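Local coordinates for esterase (Sinorhizobium meliloti 1021, PDB 4TX1) that hydrolyses acetyl esters as a carbohydrate acetylesterase of the SGNH hydrolase family, at the interface of chains A and B and the interface of chains A and C. Sequence-based numbering; all coordinates share one arbitrary frame. Chains: chain A/B/C, Esterase.

Contact 1: the interface of chains A and B. Residues chain A 83-84, 87, 129-130; chain B 73-74.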
# COMPACT_ATOMS: atom_id res chain seq x y z
N PRO A 83 13.32 6.81 2.82
CA PRO A 83 13.03 7.63 3.99
C PRO A 83 13.19 6.93 5.33
O PRO A 83 13.73 7.52 6.26
CB PRO A 83 11.60 8.11 3.75
CG PRO A 83 11.44 8.11 2.28
CD PRO A 83 12.22 6.85 1.84
N THR A 84 12.75 5.69 5.44
CA THR A 84 12.88 4.90 6.64
C THR A 84 14.35 4.64 6.97
O THR A 84 14.74 4.77 8.15
CB THR A 84 12.17 3.58 6.48
OG1 THR A 84 10.75 3.88 6.26
CG2 THR A 84 12.33 2.68 7.70
N HIS A 87 15.95 7.96 8.18
CA HIS A 87 15.46 8.28 9.48
C HIS A 87 16.11 7.44 10.57
O HIS A 87 16.36 7.94 11.66
CB HIS A 87 13.91 8.14 9.54
CG HIS A 87 13.23 9.14 10.43
ND1 HIS A 87 13.03 10.48 10.07
CD2 HIS A 87 12.64 8.96 11.63
CE1 HIS A 87 12.37 11.08 11.06
NE2 HIS A 87 12.11 10.19 12.00
N HIS A 129 14.08 15.35 3.31
CA HIS A 129 13.76 14.50 4.43
C HIS A 129 13.47 15.30 5.67
O HIS A 129 14.23 16.25 5.97
CB HIS A 129 14.89 13.46 4.69
CG HIS A 129 14.45 12.41 5.65
ND1 HIS A 129 13.61 11.39 5.28
CD2 HIS A 129 14.61 12.29 7.00
CE1 HIS A 129 13.29 10.67 6.34
NE2 HIS A 129 13.85 11.21 7.41
N ASP A 130 12.47 14.90 6.45
CA ASP A 130 12.16 15.51 7.75
C ASP A 130 12.92 14.80 8.85
O ASP A 130 12.47 13.84 9.45
CB ASP A 130 10.64 15.49 8.00
CG ASP A 130 10.25 16.34 9.21
OD1 ASP A 130 10.94 17.37 9.48
OD2 ASP A 130 9.24 15.99 9.85
N ASP B 73 8.32 10.87 8.87
CA ASP B 73 8.78 10.64 7.51
C ASP B 73 9.48 9.32 7.38
O ASP B 73 10.66 9.23 7.04
CB ASP B 73 9.70 11.80 7.13
CG ASP B 73 9.94 11.91 5.69
OD1 ASP B 73 9.37 11.16 4.85
OD2 ASP B 73 10.72 12.86 5.32
N CYS B 74 8.71 8.26 7.56
CA CYS B 74 9.25 6.90 7.63
C CYS B 74 8.11 5.95 7.86
O CYS B 74 7.00 6.38 8.23
CB CYS B 74 10.28 6.77 8.80
SG CYS B 74 9.62 7.15 10.45
O HOH W 1 9.58 13.00 10.44
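B:Asp73 lays its carboxylate over one face of the A:His129 imidazole: the two groups stack, their planes 12° apart, with OD2 of B:Asp73 above the ring toward its rim, 3.2 Å from ND1 of A:His129. The B:Asp73 side chain gets there with CG anti to its own backbone N. The patch is part of a two-fold interface between two esterase copies; the structure alone does not show whether this pairing is biological.

Hydrogen bonding across the interface runs through that same carboxylate oxygen. The backbone N of A:Asp130 donates to OD2 of B:Asp73 at 2.9 Å, nearly straight (172° at H) and onto the anti lone pair. Stacking and bond together should fix the carboxylate's rotation. A water adds a second link: it pairs with the backbone N of B:Asp73 at 2.9 Å and, more loosely, with the backbone O and the carboxylate OD2 of A:Asp130.

Within chain A, ND1 of A:His87 and NE2 of A:His129 are hydrogen-bonded at 2.9 Å, which should hold the ring in place under B:Asp73; which nitrogen carries the proton is not seen.

Van der Waals contacts continue along helix 78-89 of chain A. CB of A:Pro83 makes a carbon-to-oxygen contact, 3.6 Å from the backbone O of B:Asp73, and B:Cys74 CB touches CA of A:Thr84. The sulfur of B:Cys74 takes the position between its backbone N and carbonyl carbon (chi1 60°), bringing SG to 3.7 Å from CD2 of A:His87.

Contact 2: the interface of chains A and C. Residues chain A 71, 156, 160; chain C 67, 113, 117.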
# COMPACT_ATOMS: atom_id res chain seq x y z
N LEU A 71 9.53 -9.73 -6.49
CA LEU A 71 10.07 -11.05 -6.63
C LEU A 71 10.90 -11.63 -5.48
O LEU A 71 11.33 -12.83 -5.51
CB LEU A 71 10.88 -11.13 -7.95
CG LEU A 71 10.10 -10.88 -9.23
CD1 LEU A 71 11.04 -10.76 -10.44
CD2 LEU A 71 9.03 -11.96 -9.45
N ALA A 156 20.30 -17.60 -17.71
CA ALA A 156 19.28 -16.99 -16.87
C ALA A 156 19.60 -15.52 -16.63
O ALA A 156 18.71 -14.66 -16.75
CB ALA A 156 19.12 -17.74 -15.55
N MET A 160 17.59 -12.18 -17.81
CA MET A 160 17.13 -11.22 -16.73
C MET A 160 17.59 -9.80 -17.05
O MET A 160 16.87 -8.85 -16.80
CB MET A 160 17.63 -11.63 -15.38
CG MET A 160 17.35 -10.66 -14.27
SD MET A 160 15.55 -10.63 -13.93
CE MET A 160 15.61 -11.66 -12.50
N TYR C 67 3.03 -9.30 -10.48
CA TYR C 67 3.06 -7.94 -11.10
C TYR C 67 1.72 -7.21 -10.92
O TYR C 67 0.64 -7.74 -11.05
CB TYR C 67 3.45 -7.99 -12.55
CG TYR C 67 4.80 -8.67 -12.78
CD1 TYR C 67 6.00 -7.96 -12.65
CD2 TYR C 67 4.89 -10.03 -13.02
CE1 TYR C 67 7.20 -8.60 -12.78
CE2 TYR C 67 6.13 -10.69 -13.15
CZ TYR C 67 7.28 -9.97 -13.04
OH TYR C 67 8.44 -10.66 -13.18
N PHE C 113 10.68 -14.95 -19.35
CA PHE C 113 11.55 -15.00 -18.21
C PHE C 113 10.96 -14.31 -16.96
O PHE C 113 11.11 -14.81 -15.85
CB PHE C 113 12.93 -14.42 -18.54
CG PHE C 113 13.92 -14.79 -17.54
CD1 PHE C 113 14.44 -16.04 -17.52
CD2 PHE C 113 14.25 -13.87 -16.52
CE1 PHE C 113 15.29 -16.42 -16.47
CE2 PHE C 113 15.12 -14.25 -15.48
CZ PHE C 113 15.66 -15.48 -15.49
N LYS C 117 10.17 -16.13 -13.25
CA LYS C 117 10.67 -15.60 -11.98
C LYS C 117 9.50 -15.35 -11.03
O LYS C 117 9.64 -15.45 -9.79
CB LYS C 117 11.42 -14.29 -12.19
CG LYS C 117 12.80 -14.50 -12.88
CD LYS C 117 13.79 -15.47 -12.20
CE LYS C 117 14.32 -14.94 -10.88
NZ LYS C 117 15.29 -15.78 -10.07
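The ring of C:Phe113 reaches toward chain A's short helix 155-160, where A:Met160 and A:Ala156 receive its outer carbons. This is a largely apolar patch between two copies in the deposited assembly, which no exact two-fold relates here; the structure alone does not show whether it matters biologically. CE2 of the ring lies 3.6 Å from CB of A:Met160, and the two side chains run at about a right angle. Sulfur SD of A:Met160 comes to the ring's edge, in its plane, so the thioether meets the rim of the aromatic ring and not its face. A:Ala156 takes up the far end of the ring: its backbone O is 3.4 Å from CZ of C:Phe113, a contact of carbonyl oxygen with an aromatic carbon, while the methyl CB stands a little farther off.

Aliphatic packing follows along C:Lys117. The A:Met160 chain bends at both chi2 (69°) and chi3 (101°), which turns its methyl CE toward the lysine, 3.9 Å from CE of C:Lys117. That lysine is itself folded at chi2 and chi3, presenting its methylene carbons to the methionine methyl.

Farther along the lysine, nearer its backbone, A:Leu71 divides its two methyls. CD2 approaches the backbone O of C:Lys117 at 3.6 Å, and CD1 meets the same residue's CB. CD1 also lies 3.8 Å from the phenol oxygen OH of C:Tyr67, so this leucine touches both lysine and tyrosine.

In the fold, C:Phe113 and C:Lys117 lie one turn apart on helix 112-128 of chain C, with C:Tyr67 in a loop beside it. Chain A answers with helix 155-160 and, at A:Leu71, with a separate loop.

About 31 Å separates the C-alpha centres of contact 1 and contact 2, so chain A meets its two neighbours through distinct patches. Contact 1 belongs to a two-fold interface, in which each pair repeats with the roles of the chains swapped, whereas contact 2 joins chains that are not related by such an exact axis. The loop around residues 67-74 recurs in both: chain B supplies it to contact 1, and chains A and C each supply part of it to contact 2. One stretch of sequence thus serves two kinds of junction in the deposited six-copy assembly, although the structure alone does not show whether that hexamer is the biological form.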